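PDB 3MZ2: glycerophosphoryl diester phosphodiesterase, which probably hydrolyses glycerophosphodiesters. Local coordinates for residues I151-E157 and N177-M181. Residues are numbered along the deposited sequence; the frame is centred on the assembly and turned at random. Where two conformers were deposited one is given.
Sequences ITDMQAE and NPNFM
The last turn of helix 144-153 ends in a Schellman motif: Q155 takes positive phi (54°), with A156 N donating a hydrogen bond to I151 O (3.0 Å) and Q155 N one to T152 O (3.1 Å). Across the contact, N177 leaves helix 167-176 and opens a type I turn, in which F180 N donates to N177 O (3.1 Å). CA atoms pair T152 with N177 (7.3 Å) and E157 with F180 (5.6 Å). N177, chi1 t (-177°), is the hub. Its ND2 donates to T152 OG1 (2.9 Å) and to E157 OE2 (2.8 Å), while its OD1 accepts from N179 N (3.0 Å), an Asx turn; T152 OG1 in turn donates to A148 O. A water donates to E157 O (2.8 Å) and accepts from M181 N (2.9 Å). Beside these polar links, I151 CG2 lies at the edge of the F180 ring, 3.7 Å from F180 CE1, and both side chains rest on I162 of strand 160-164. Two helix C-termini, each leading into the next parallel strand, are thus joined at the N-terminal end of the strands of a TIM barrel, away from where active sites of this fold lie.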
ATOM      1  N   ILE A 151      16.242   0.113 -11.536  1.00 13.45           N
ATOM      2  CA  ILE A 151      17.054  -1.116 -11.383  1.00 12.69           C
ATOM      3  C   ILE A 151      17.685  -1.532 -12.745  1.00 13.41           C
ATOM      4  O   ILE A 151      18.886  -1.870 -12.833  1.00 13.61           O
ATOM      5  CB  ILE A 151      16.230  -2.276 -10.819  1.00 13.98           C
ATOM      6  CG1 ILE A 151      15.767  -1.915  -9.410  1.00 13.55           C
ATOM      7  CG2 ILE A 151      17.051  -3.562 -10.762  1.00 12.94           C
ATOM      8  CD1 ILE A 151      14.681  -2.905  -8.821  1.00 15.41           C
ATOM      9  N   THR A 152      16.886  -1.465 -13.820  1.00 12.15           N
ATOM     10  CA  THR A 152      17.332  -1.829 -15.133  1.00 12.63           C
ATOM     11  C   THR A 152      18.426  -0.896 -15.624  1.00 12.94           C
ATOM     12  O   THR A 152      19.471  -1.340 -16.117  1.00 14.20           O
ATOM     13  CB  THR A 152      16.197  -1.899 -16.150  1.00 13.60           C
ATOM     14  OG1 THR A 152      15.216  -2.810 -15.652  1.00 11.91           O
ATOM     15  CG2 THR A 152      16.695  -2.407 -17.549  1.00 14.27           C
ATOM     16  N   ASP A 153      18.185   0.412 -15.495  1.00 12.31           N
ATOM     17  CA  ASP A 153      19.144   1.425 -16.005  1.00 13.69           C
ATOM     18  C   ASP A 153      20.499   1.315 -15.288  1.00 14.18           C
ATOM     19  O   ASP A 153      21.548   1.570 -15.878  1.00 14.07           O
ATOM     20  CB  ASP A 153      18.638   2.853 -15.777  1.00 13.85           C
ATOM     21  CG  ASP A 153      17.414   3.247 -16.668  1.00 17.91           C
ATOM     22  OD1 ASP A 153      16.954   2.483 -17.545  1.00 15.91           O
ATOM     23  OD2 ASP A 153      16.918   4.366 -16.441  1.00 17.60           O
HETATM   24  N   MSE A 154      20.467   0.908 -14.023  1.00 15.22           N
HETATM   25  CA  MSE A 154      21.645   0.824 -13.142  0.50 15.76           C
HETATM   26  C   MSE A 154      22.329  -0.539 -13.246  1.00 16.09           C
HETATM   27  O   MSE A 154      23.386  -0.754 -12.618  1.00 15.86           O
HETATM   28  CB  MSE A 154      21.252   1.039 -11.666  0.50 16.10           C
HETATM   29  CG  MSE A 154      20.740   2.432 -11.347  0.50 17.46           C
HETATM   30 SE   MSE A 154      20.518   2.742  -9.455  0.38 23.70          SE
HETATM   31  CE  MSE A 154      22.405   2.724  -8.919  0.50 20.44           C
ATOM     32  N   GLN A 155      21.724  -1.458 -14.006  1.00 14.81           N
ATOM     33  CA  GLN A 155      22.214  -2.850 -14.124  1.00 14.84           C
ATOM     34  C   GLN A 155      22.353  -3.443 -12.732  1.00 13.19           C
ATOM     35  O   GLN A 155      23.267  -4.204 -12.484  1.00 13.67           O
ATOM     36  CB  GLN A 155      23.494  -2.941 -14.977  1.00 16.44           C
ATOM     37  CG  GLN A 155      23.327  -2.231 -16.336  1.00 18.49           C
ATOM     38  CD  GLN A 155      24.591  -2.224 -17.217  1.00 22.84           C
ATOM     39  OE1 GLN A 155      24.690  -1.442 -18.150  1.00 34.10           O
ATOM     40  NE2 GLN A 155      25.498  -3.107 -16.955  1.00 27.59           N
ATOM     41  N   ALA A 156      21.364  -3.182 -11.875  1.00 11.95           N
ATOM     42  CA  ALA A 156      21.388  -3.564 -10.449  1.00 12.14           C
ATOM     43  C   ALA A 156      20.588  -4.830 -10.170  1.00 12.59           C
ATOM     44  O   ALA A 156      20.355  -5.189  -9.031  1.00 11.81           O
ATOM     45  CB  ALA A 156      20.852  -2.378  -9.547  1.00 12.40           C
ATOM     46  N   GLU A 157      20.150  -5.518 -11.219  1.00 11.56           N
ATOM     47  CA  GLU A 157      19.388  -6.775 -11.015  1.00 11.69           C
ATOM     48  C   GLU A 157      20.017  -7.809 -10.116  1.00 11.05           C
ATOM     49  O   GLU A 157      19.271  -8.527  -9.416  1.00 12.84           O
ATOM     50  CB  GLU A 157      19.039  -7.446 -12.323  1.00 11.88           C
ATOM     51  CG  GLU A 157      18.297  -6.541 -13.358  1.00 12.98           C
ATOM     52  CD  GLU A 157      19.213  -5.902 -14.399  1.00 13.92           C
ATOM     53  OE1 GLU A 157      20.388  -5.577 -14.088  1.00 13.97           O
ATOM     54  OE2 GLU A 157      18.751  -5.707 -15.556  1.00 14.99           O
ATOM     55  N   ASN A 177      11.433  -6.702 -17.469  1.00 13.45           N
ATOM     56  CA  ASN A 177      12.832  -7.142 -17.399  1.00 13.57           C
ATOM     57  C   ASN A 177      12.908  -8.536 -16.773  1.00 13.17           C
ATOM     58  O   ASN A 177      12.786  -8.711 -15.552  1.00 11.37           O
ATOM     59  CB  ASN A 177      13.670  -6.154 -16.606  1.00 12.03           C
ATOM     60  CG  ASN A 177      15.156  -6.534 -16.561  1.00 14.06           C
ATOM     61  OD1 ASN A 177      15.559  -7.614 -16.966  1.00 14.46           O
ATOM     62  ND2 ASN A 177      15.954  -5.626 -16.053  1.00 13.60           N
ATOM     63  N   PRO A 178      13.115  -9.560 -17.621  1.00 13.62           N
ATOM     64  CA  PRO A 178      13.095 -10.926 -17.064  1.00 13.67           C
ATOM     65  C   PRO A 178      14.276 -11.339 -16.227  1.00 13.88           C
ATOM     66  O   PRO A 178      14.340 -12.487 -15.765  1.00 15.76           O
ATOM     67  CB  PRO A 178      13.033 -11.805 -18.332  1.00 14.04           C
ATOM     68  CG  PRO A 178      13.697 -10.985 -19.355  1.00 16.65           C
ATOM     69  CD  PRO A 178      13.218  -9.589 -19.090  1.00 16.57           C
ATOM     70  N   ASN A 179      15.237 -10.442 -16.045  1.00 13.24           N
ATOM     71  CA  ASN A 179      16.348 -10.674 -15.147  1.00 14.18           C
ATOM     72  C   ASN A 179      16.048 -10.216 -13.723  1.00 12.60           C
ATOM     73  O   ASN A 179      16.869 -10.381 -12.837  1.00 14.57           O
ATOM     74  CB  ASN A 179      17.594  -9.985 -15.687  1.00 14.91           C
ATOM     75  CG  ASN A 179      18.128 -10.655 -16.967  1.00 19.12           C
ATOM     76  OD1 ASN A 179      18.049 -11.882 -17.131  1.00 25.52           O
ATOM     77  ND2 ASN A 179      18.562  -9.855 -17.899  1.00 27.54           N
ATOM     78  N   PHE A 180      14.869  -9.651 -13.468  1.00 11.93           N
ATOM     79  CA  PHE A 180      14.545  -9.279 -12.096  1.00 11.04           C
ATOM     80  C   PHE A 180      14.363 -10.511 -11.190  1.00 11.54           C
ATOM     81  O   PHE A 180      13.846 -11.566 -11.611  1.00 12.28           O
ATOM     82  CB  PHE A 180      13.248  -8.508 -12.036  1.00 11.13           C
ATOM     83  CG  PHE A 180      13.277  -7.086 -12.556  1.00 12.47           C
ATOM     84  CD1 PHE A 180      14.367  -6.233 -12.373  1.00 15.18           C
ATOM     85  CD2 PHE A 180      12.130  -6.568 -13.141  1.00 11.76           C
ATOM     86  CE1 PHE A 180      14.336  -4.930 -12.878  1.00 13.92           C
ATOM     87  CE2 PHE A 180      12.075  -5.279 -13.602  1.00 13.61           C
ATOM     88  CZ  PHE A 180      13.155  -4.458 -13.459  1.00 11.88           C
HETATM   89  N   MSE A 181      14.743 -10.352  -9.935  1.00 11.00           N
HETATM   90  CA  MSE A 181      14.517 -11.357  -8.895  1.00 11.56           C
HETATM   91  C   MSE A 181      13.496 -10.807  -7.919  1.00 11.13           C
HETATM   92  O   MSE A 181      13.572  -9.627  -7.577  1.00 12.24           O
HETATM   93  CB  MSE A 181      15.827 -11.671  -8.216  1.00 12.57           C
HETATM   94  CG  MSE A 181      15.856 -12.644  -7.075  1.00 14.15           C
HETATM   95 SE   MSE A 181      15.995 -14.468  -7.757  0.75 13.25          SE
HETATM   96  CE  MSE A 181      14.926 -15.306  -6.384  1.00 15.16           C
TER
HETATM   97  O   HOH W   1      16.537  -8.134  -9.433  1.00 11.51           O